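Local coordinates for putative isomerase YbhH (PDB 6OTV), which is probably an isomerase of the PrpF family, although the reaction it performs has not been assigned, at residues K33-I38 against V60-R65; L76-I81 against V87-N92; C93-S98 against L277-A282. All coordinates share one frame; numbering follows the deposited sequence.

Contact 1: K33-I38 against V60-R65. With EDO (1,2-ethanediol), chain L.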
loop_
_atom_site.group_PDB
_atom_site.type_symbol
_atom_site.label_atom_id
_atom_site.label_comp_id
_atom_site.label_asym_id
_atom_site.label_seq_id
_atom_site.Cartn_x
_atom_site.Cartn_y
_atom_site.Cartn_z
ATOM N N LYS A 33 -2.192 -30.863 -9.659
ATOM C CA LYS A 33 -1.633 -31.986 -10.406
ATOM C C LYS A 33 -0.532 -31.522 -11.353
ATOM O O LYS A 33 0.496 -32.192 -11.502
ATOM C CB LYS A 33 -2.735 -32.711 -11.181
ATOM C CG LYS A 33 -3.565 -33.672 -10.346
ATOM C CD LYS A 33 -4.468 -34.519 -11.232
ATOM C CE LYS A 33 -5.177 -35.607 -10.437
ATOM N NZ LYS A 33 -6.071 -35.044 -9.387
ATOM N N ILE A 34 -0.726 -30.370 -11.995
ATOM C CA ILE A 34 0.296 -29.842 -12.891
ATOM C C ILE A 34 1.552 -29.478 -12.112
ATOM O O ILE A 34 2.672 -29.771 -12.545
ATOM C CB ILE A 34 -0.265 -28.644 -13.676
ATOM C CG1 ILE A 34 -1.348 -29.123 -14.645
ATOM C CG2 ILE A 34 0.846 -27.904 -14.410
ATOM C CD1 ILE A 34 -2.085 -28.013 -15.338
ATOM N N LEU A 35 1.388 -28.851 -10.942
ATOM C CA LEU A 35 2.546 -28.469 -10.142
ATOM C C LEU A 35 3.342 -29.693 -9.706
ATOM O O LEU A 35 4.579 -29.670 -9.708
ATOM C CB LEU A 35 2.101 -27.655 -8.926
ATOM C CG LEU A 35 1.359 -26.349 -9.217
ATOM C CD1 LEU A 35 1.150 -25.548 -7.937
ATOM C CD2 LEU A 35 2.108 -25.526 -10.253
ATOM N N MET A 36 2.650 -30.771 -9.326
ATOM C CA MET A 36 3.346 -32.003 -8.969
ATOM C C MET A 36 4.106 -32.565 -10.161
ATOM O O MET A 36 5.249 -33.019 -10.022
ATOM C CB MET A 36 2.356 -33.038 -8.433
ATOM C CG MET A 36 1.605 -32.613 -7.181
ATOM S SD MET A 36 0.334 -33.816 -6.729
ATOM C CE MET A 36 -0.661 -32.866 -5.584
ATOM N N ALA A 37 3.488 -32.537 -11.347
ATOM C CA ALA A 37 4.142 -33.065 -12.538
ATOM C C ALA A 37 5.340 -32.221 -12.949
ATOM O O ALA A 37 6.297 -32.748 -13.529
ATOM C CB ALA A 37 3.142 -33.160 -13.691
ATOM N N ILE A 38 5.309 -30.915 -12.671
ATOM C CA ILE A 38 6.454 -30.073 -13.000
ATOM C C ILE A 38 7.649 -30.438 -12.130
ATOM O O ILE A 38 8.780 -30.555 -12.620
ATOM C CB ILE A 38 6.089 -28.583 -12.865
ATOM C CG1 ILE A 38 5.053 -28.183 -13.917
ATOM C CG2 ILE A 38 7.328 -27.713 -13.011
ATOM C CD1 ILE A 38 4.629 -26.729 -13.825
ATOM N N VAL A 60 7.229 -23.579 -5.892
ATOM C CA VAL A 60 6.602 -22.947 -7.050
ATOM C C VAL A 60 6.166 -21.539 -6.665
ATOM O O VAL A 60 5.653 -21.316 -5.564
ATOM C CB VAL A 60 5.394 -23.763 -7.570
ATOM C CG1 VAL A 60 4.740 -23.061 -8.748
ATOM C CG2 VAL A 60 5.816 -25.175 -7.960
ATOM N N ALA A 61 6.373 -20.592 -7.577
ATOM C CA ALA A 61 5.846 -19.238 -7.460
ATOM C C ALA A 61 4.966 -18.962 -8.670
ATOM O O ALA A 61 5.429 -19.057 -9.812
ATOM C CB ALA A 61 6.973 -18.207 -7.370
ATOM N N ILE A 62 3.703 -18.627 -8.424
ATOM C CA ILE A 62 2.743 -18.333 -9.482
ATOM C C ILE A 62 2.517 -16.826 -9.490
ATOM O O ILE A 62 1.985 -16.260 -8.527
ATOM C CB ILE A 62 1.430 -19.103 -9.289
ATOM C CG1 ILE A 62 1.709 -20.610 -9.239
ATOM C CG2 ILE A 62 0.447 -18.761 -10.403
ATOM C CD1 ILE A 62 0.513 -21.450 -8.810
ATOM N N ILE A 63 2.923 -16.173 -10.579
ATOM C CA ILE A 63 2.986 -14.717 -10.662
ATOM C C ILE A 63 1.948 -14.225 -11.662
ATOM O O ILE A 63 1.734 -14.846 -12.711
ATOM C CB ILE A 63 4.395 -14.240 -11.066
ATOM C CG1 ILE A 63 5.478 -15.000 -10.289
ATOM C CG2 ILE A 63 4.528 -12.741 -10.866
ATOM C CD1 ILE A 63 5.379 -14.865 -8.792
ATOM N N SER A 64 1.321 -13.094 -11.344
ATOM C CA SER A 64 0.350 -12.468 -12.230
ATOM C C SER A 64 0.247 -10.993 -11.872
ATOM O O SER A 64 0.710 -10.556 -10.815
ATOM C CB SER A 64 -1.022 -13.138 -12.123
ATOM O OG SER A 64 -1.651 -12.803 -10.899
ATOM N N ARG A 65 -0.366 -10.227 -12.770
ATOM C CA ARG A 65 -0.706 -8.850 -12.444
ATOM C C ARG A 65 -1.681 -8.831 -11.275
ATOM O O ARG A 65 -2.593 -9.657 -11.193
ATOM C CB ARG A 65 -1.310 -8.143 -13.656
ATOM C CG ARG A 65 -0.294 -7.802 -14.735
ATOM C CD ARG A 65 -0.922 -6.976 -15.847
ATOM N NE ARG A 65 0.056 -6.600 -16.863
ATOM C CZ ARG A 65 0.360 -7.348 -17.920
ATOM N NH1 ARG A 65 -0.235 -8.519 -18.102
ATOM N NH2 ARG A 65 1.265 -6.925 -18.793
HETATM C C1 EDO L . -0.521 -12.144 -16.401
HETATM O O1 EDO L . -1.091 -11.507 -15.251
HETATM C C2 EDO L . -0.023 -13.537 -16.031
HETATM O O2 EDO L . -1.107 -14.320 -15.517
#
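Leu-35 and Val-60 are where the two backbones come closest, CA to CA 7.5 Å, with no hydrogen bond between helix and strand. From Val-60 the strand runs away from the helix, so the touching side chains lie at its start. Leu-35 does the bridging with its two methyls: CD2 meets Val-60 CG1 at 3.9 Å, and CD1 comes to 4.2 Å from Ile-62 CD1. Its CG is anti to the carbonyl carbon (chi1 -60°), and from there the forked end reaches the strand. Val-60 answers with CG1, the methyl anti to its own backbone N, and the two side chains meet at an oblique angle. Helix 28-39 connects strands 14-20 and 59-65, which are parallel neighbours, and it packs on the face of the sheet that carries Val-60 and Ile-62. Leu-19, from strand 14-20, touches both Leu-35 and Val-60, so the apolar layer spans both strands. On the other face, Ala-61 and Ile-63 meet Tyr-75. Well beyond the helix, an ethanediol, probably from the crystallisation liquor, takes a nearly straight bond (172°) from Arg-65 N to its O1, 2.9 Å long. Ser-64 CB lies 3.5 Å from the same O1. The extended Arg-65 side chain turns its guanidinium obliquely to the diol, NH1 being 4.0 Å from C1, and packs on Glu-324 of the second subunit.

Contact 2: L76-I81 against V87-N92; sequences LFAQVI and VDTTPN
Gln-79 and Asp-88 form an antiparallel hydrogen-bonded pair, their CA atoms 4.9 Å apart, and Val-80 opposite Val-87 is the adjoining non-hydrogen-bonded pair. Two bonds make the ladder: Gln-79 N gives to Asp-88 O at 2.6 Å, and Asp-88 N returns one to Gln-79 O at 2.8 Å. Ala-78 CB touches two methyls of the facing segment, Thr-89 CG2 at 3.8 Å and Val-87 CG1 at 3.9 Å, both from one side. Leu-35 of helix 28-39 also packs on Ala-78, while Met-36 meets Val-87. The pairing belongs to a beta hairpin made by strands 73-80 and 87-88; its second arm is short, and past Asp-88 the chain turns off into a loop. Asp-88 itself shapes that exit. Its OD1 accepts from Thr-90 N at 3.0 Å, an Asx turn in which the N-H arrives from above the carboxylate plane (53° out of it), and Thr-90 OG1 adds a second bond on the syn lone pair. The loop then returns alongside Phe-77, meeting the ring at a slant: the ring atom CD2 lies 3.5 Å from Pro-91 O, and CE2 touches Pro-91 CG at 3.8 Å, though Pro-91 is poorly ordered. The same ring has Gln-79 OE1 at its edge, in its plane. A bend in the Gln-79 chain (chi2 74°) leads its amide away from the hairpin partner, to a site where OE1 bonds Lys-59 NZ and NE2 bonds Pro-55 O.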
loop_
_atom_site.group_PDB
_atom_site.type_symbol
_atom_site.label_atom_id
_atom_site.label_comp_id
_atom_site.label_asym_id
_atom_site.label_seq_id
_atom_site.Cartn_x
_atom_site.Cartn_y
_atom_site.Cartn_z
ATOM N N LEU A 76 1.608 -16.089 -5.591
ATOM C CA LEU A 76 1.064 -17.252 -4.903
ATOM C C LEU A 76 2.162 -18.299 -4.778
ATOM O O LEU A 76 2.718 -18.742 -5.789
ATOM C CB LEU A 76 -0.140 -17.823 -5.653
ATOM C CG LEU A 76 -0.706 -19.140 -5.118
ATOM C CD1 LEU A 76 -1.215 -18.974 -3.695
ATOM C CD2 LEU A 76 -1.807 -19.659 -6.036
ATOM N N PHE A 77 2.473 -18.688 -3.547
ATOM C CA PHE A 77 3.497 -19.685 -3.283
ATOM C C PHE A 77 2.862 -21.053 -3.080
ATOM O O PHE A 77 1.771 -21.164 -2.513
ATOM C CB PHE A 77 4.329 -19.319 -2.050
ATOM C CG PHE A 77 5.263 -20.410 -1.618
ATOM C CD1 PHE A 77 6.401 -20.697 -2.357
ATOM C CD2 PHE A 77 4.992 -21.168 -0.490
ATOM C CE1 PHE A 77 7.264 -21.711 -1.971
ATOM C CE2 PHE A 77 5.850 -22.185 -0.098
ATOM C CZ PHE A 77 6.988 -22.455 -0.838
ATOM N N ALA A 78 3.556 -22.090 -3.544
ATOM C CA ALA A 78 3.129 -23.468 -3.340
ATOM C C ALA A 78 4.344 -24.321 -3.017
ATOM O O ALA A 78 5.376 -24.219 -3.687
ATOM C CB ALA A 78 2.405 -24.019 -4.574
ATOM N N GLN A 79 4.221 -25.152 -1.986
ATOM C CA GLN A 79 5.235 -26.140 -1.639
ATOM C C GLN A 79 4.824 -27.478 -2.241
ATOM O O GLN A 79 3.747 -27.999 -1.930
ATOM C CB GLN A 79 5.391 -26.255 -0.121
ATOM C CG GLN A 79 6.486 -27.216 0.339
ATOM C CD GLN A 79 7.885 -26.661 0.131
ATOM O OE1 GLN A 79 8.144 -25.484 0.382
ATOM N NE2 GLN A 79 8.796 -27.509 -0.332
ATOM N N VAL A 80 5.665 -28.023 -3.112
ATOM C CA VAL A 80 5.397 -29.304 -3.754
ATOM C C VAL A 80 6.135 -30.369 -2.957
ATOM O O VAL A 80 7.370 -30.416 -2.962
ATOM C CB VAL A 80 5.814 -29.304 -5.230
ATOM C CG1 VAL A 80 5.522 -30.652 -5.868
ATOM C CG2 VAL A 80 5.086 -28.197 -5.981
ATOM N N ILE A 81 5.373 -31.212 -2.258
ATOM C CA ILE A 81 5.969 -32.210 -1.382
ATOM C C ILE A 81 6.783 -33.202 -2.210
ATOM O O ILE A 81 6.443 -33.522 -3.357
ATOM C CB ILE A 81 4.873 -32.916 -0.566
ATOM C CG1 ILE A 81 3.995 -31.875 0.130
ATOM C CG2 ILE A 81 5.478 -33.848 0.465
ATOM C CD1 ILE A 81 4.772 -30.943 1.055
ATOM N N VAL A 87 0.442 -30.911 -2.481
ATOM C CA VAL A 87 0.791 -29.503 -2.626
ATOM C C VAL A 87 0.310 -28.764 -1.386
ATOM O O VAL A 87 -0.824 -28.965 -0.938
ATOM C CB VAL A 87 0.183 -28.890 -3.902
ATOM C CG1 VAL A 87 0.462 -27.393 -3.958
ATOM C CG2 VAL A 87 0.741 -29.578 -5.139
ATOM N N ASP A 88 1.174 -27.914 -0.834
ATOM C CA ASP A 88 0.859 -27.100 0.332
ATOM C C ASP A 88 1.040 -25.632 -0.029
ATOM O O ASP A 88 2.112 -25.232 -0.494
ATOM C CB ASP A 88 1.753 -27.475 1.518
ATOM C CG ASP A 88 1.407 -26.708 2.786
ATOM O OD1 ASP A 88 0.373 -26.005 2.817
ATOM O OD2 ASP A 88 2.182 -26.813 3.760
ATOM N N THR A 89 -0.005 -24.835 0.194
ATOM C CA THR A 89 0.004 -23.413 -0.130
ATOM C C THR A 89 -0.193 -22.547 1.113
ATOM O O THR A 89 -0.680 -21.418 1.020
ATOM C CB THR A 89 -1.066 -23.091 -1.174
ATOM O OG1 THR A 89 -2.354 -23.469 -0.673
ATOM C CG2 THR A 89 -0.789 -23.843 -2.472
ATOM N N THR A 90 0.195 -23.058 2.289
ATOM C CA THR A 90 -0.006 -22.285 3.517
ATOM C C THR A 90 0.966 -21.118 3.632
ATOM O O THR A 90 0.510 -19.962 3.700
ATOM C CB THR A 90 0.055 -23.210 4.736
ATOM O OG1 THR A 90 -1.021 -24.152 4.675
ATOM C CG2 THR A 90 -0.056 -22.407 6.021
ATOM N N PRO A 91 2.285 -21.319 3.661
ATOM C CA PRO A 91 3.183 -20.244 4.088
ATOM C C PRO A 91 3.458 -19.227 2.986
ATOM O O PRO A 91 3.040 -19.362 1.835
ATOM C CB PRO A 91 4.461 -20.997 4.460
ATOM C CG PRO A 91 4.500 -22.108 3.487
ATOM C CD PRO A 91 3.054 -22.505 3.229
ATOM N N ASN A 92 4.181 -18.181 3.378
ATOM C CA ASN A 92 4.744 -17.202 2.456
ATOM C C ASN A 92 6.252 -17.408 2.460
ATOM O O ASN A 92 6.924 -17.091 3.450
ATOM C CB ASN A 92 4.367 -15.778 2.866
ATOM C CG ASN A 92 5.107 -14.717 2.064
ATOM O OD1 ASN A 92 5.571 -14.965 0.951
ATOM N ND2 ASN A 92 5.218 -13.523 2.632
#

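Contact 3: C93-S98 against L277-A282; sequences CGNMLS and LAITGA. With PO4 (phosphate ion), chain I.
Phosphate O3 is gripped from both segments, by Gly-94 N at 2.8 Å in a nearly straight bond and, weakly, by Ile-279 N at 3.4 Å. The ion, probably from the crystallisation liquor, thus sits between the first turns of helices 94-106 and 279-290, whose N-terminal ends face each other. This is consistent with the diaminopimelate epimerase-like fold of the clan, in which two domains meet across a cleft that holds the active site; here the anion probably lies in that cleft, and the two helix ends would probably stabilise its charge. Asn-95 takes another oxygen: ND2 bonds O2 at 2.7 Å, almost in line (175°), and Asn-95 N adds a weak bond to the same atom. The amide is fixed from its other end, since OD1 accepts from Arg-337 and from the backbone N of Thr-13. Ile-279 N has its stronger bond to O4, at 3.0 Å. Direct protein packing across the cleft is slight. With chi1 at -60°, Ile-279 CG1 swings beside its own backbone N, where it meets Gly-94 CA at 3.9 Å and also lies close to the phosphate. Gly-94, with no side chain, brings its backbone CA directly against the isoleucine. Within the helix, Asn-95 O accepts from both the N and the OG of Ser-98, three residues on, which reach it from the same face of its plane. Cys-93, at the N-cap of its helix, receives Met-96 N on SG at 3.5 Å, and that sulfur stands 3.2 Å from phosphate O2.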
loop_
_atom_site.group_PDB
_atom_site.type_symbol
_atom_site.label_atom_id
_atom_site.label_comp_id
_atom_site.label_asym_id
_atom_site.label_seq_id
_atom_site.Cartn_x
_atom_site.Cartn_y
_atom_site.Cartn_z
ATOM N N CYS A 93 6.781 -17.952 1.368
ATOM C CA CYS A 93 8.211 -18.227 1.267
ATOM C C CYS A 93 8.935 -16.939 0.899
ATOM O O CYS A 93 8.782 -16.427 -0.216
ATOM C CB CYS A 93 8.481 -19.323 0.241
ATOM S SG CYS A 93 10.228 -19.741 0.071
ATOM N N GLY A 94 9.726 -16.415 1.838
ATOM C CA GLY A 94 10.435 -15.172 1.605
ATOM C C GLY A 94 11.616 -15.308 0.674
ATOM O O GLY A 94 12.026 -14.319 0.058
ATOM N N ASN A 95 12.172 -16.511 0.551
ATOM C CA ASN A 95 13.295 -16.704 -0.355
ATOM C C ASN A 95 12.836 -16.762 -1.807
ATOM O O ASN A 95 13.436 -16.120 -2.675
ATOM C CB ASN A 95 14.065 -17.961 0.038
ATOM C CG ASN A 95 14.926 -17.739 1.255
ATOM O OD1 ASN A 95 16.052 -17.253 1.148
ATOM N ND2 ASN A 95 14.393 -18.065 2.427
ATOM N N MET A 96 11.771 -17.517 -2.093
ATOM C CA MET A 96 11.211 -17.493 -3.441
ATOM C C MET A 96 10.705 -16.103 -3.798
ATOM O O MET A 96 10.729 -15.713 -4.971
ATOM C CB MET A 96 10.089 -18.525 -3.573
ATOM C CG MET A 96 10.573 -19.964 -3.535
ATOM S SD MET A 96 11.482 -20.439 -5.020
ATOM C CE MET A 96 10.138 -20.716 -6.172
ATOM N N LEU A 97 10.261 -15.342 -2.797
ATOM C CA LEU A 97 9.865 -13.955 -3.019
ATOM C C LEU A 97 10.982 -13.152 -3.675
ATOM O O LEU A 97 10.708 -12.208 -4.426
ATOM C CB LEU A 97 9.459 -13.328 -1.686
ATOM C CG LEU A 97 8.966 -11.885 -1.638
ATOM C CD1 LEU A 97 7.709 -11.711 -2.472
ATOM C CD2 LEU A 97 8.716 -11.491 -0.195
ATOM N N SER A 98 12.243 -13.528 -3.425
ATOM C CA SER A 98 13.375 -12.791 -3.981
ATOM C C SER A 98 13.360 -12.776 -5.502
ATOM O O SER A 98 13.897 -11.847 -6.114
ATOM C CB SER A 98 14.694 -13.391 -3.489
ATOM O OG SER A 98 14.613 -13.739 -2.121
ATOM N N LEU A 277 16.015 -20.627 9.168
ATOM C CA LEU A 277 15.087 -19.679 9.765
ATOM C C LEU A 277 14.222 -19.074 8.670
ATOM O O LEU A 277 14.730 -18.678 7.619
ATOM C CB LEU A 277 15.830 -18.573 10.526
ATOM C CG LEU A 277 14.970 -17.412 11.027
ATOM C CD1 LEU A 277 13.970 -17.886 12.073
ATOM C CD2 LEU A 277 15.840 -16.293 11.572
ATOM N N ALA A 278 12.917 -18.999 8.925
ATOM C CA ALA A 278 12.008 -18.366 7.979
ATOM C C ALA A 278 12.162 -16.851 8.020
ATOM O O ALA A 278 12.387 -16.259 9.080
ATOM C CB ALA A 278 10.561 -18.753 8.286
ATOM N N ILE A 279 12.042 -16.222 6.847
ATOM C CA ILE A 279 12.148 -14.768 6.761
ATOM C C ILE A 279 11.099 -14.102 7.643
ATOM O O ILE A 279 11.391 -13.137 8.362
ATOM C CB ILE A 279 12.029 -14.308 5.296
ATOM C CG1 ILE A 279 13.150 -14.920 4.449
ATOM C CG2 ILE A 279 12.040 -12.785 5.206
ATOM C CD1 ILE A 279 14.534 -14.543 4.912
ATOM N N THR A 280 9.864 -14.609 7.609
ATOM C CA THR A 280 8.815 -14.047 8.453
ATOM C C THR A 280 9.162 -14.191 9.928
ATOM O O THR A 280 8.947 -13.264 10.718
ATOM C CB THR A 280 7.473 -14.713 8.151
ATOM O OG1 THR A 280 7.575 -16.124 8.370
ATOM C CG2 THR A 280 7.067 -14.455 6.709
ATOM N N GLY A 281 9.706 -15.345 10.318
ATOM C CA GLY A 281 10.179 -15.496 11.684
ATOM C C GLY A 281 11.281 -14.510 12.022
ATOM O O GLY A 281 11.333 -13.978 13.135
ATOM N N ALA A 282 12.169 -14.243 11.061
ATOM C CA ALA A 282 13.236 -13.277 11.292
ATOM C C ALA A 282 12.672 -11.879 11.519
ATOM O O ALA A 282 13.211 -11.109 12.322
ATOM C CB ALA A 282 14.217 -13.286 10.119
HETATM P P PO4 I . 11.517 -18.840 4.119
HETATM O O1 PO4 I . 11.009 -20.137 4.707
HETATM O O2 PO4 I . 11.886 -19.047 2.670
HETATM O O3 PO4 I . 10.447 -17.776 4.235
HETATM O O4 PO4 I . 12.750 -18.394 4.867
#

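From the N terminus, contact 1 comes first, closing the loop between helix 28-39 and strand 59-65. The chain then turns back as strand 73-80, beside 59-65, and contact 2 closes the short hairpin with 87-88. Strand pairing joins the two contacts, with Ile-62 and Val-60 bonded to Leu-76 and Ala-78. Residue 93 follows directly, so helix 94-106 starts where the hairpin's loop ends, and Phe-77 packs on Cys-93. Contact 3 closes only after a further 178 residues, bringing helix 279-290 to that helix end. The three lie in series, none nested or crossed: two within one half of the fold, the third across the cleft.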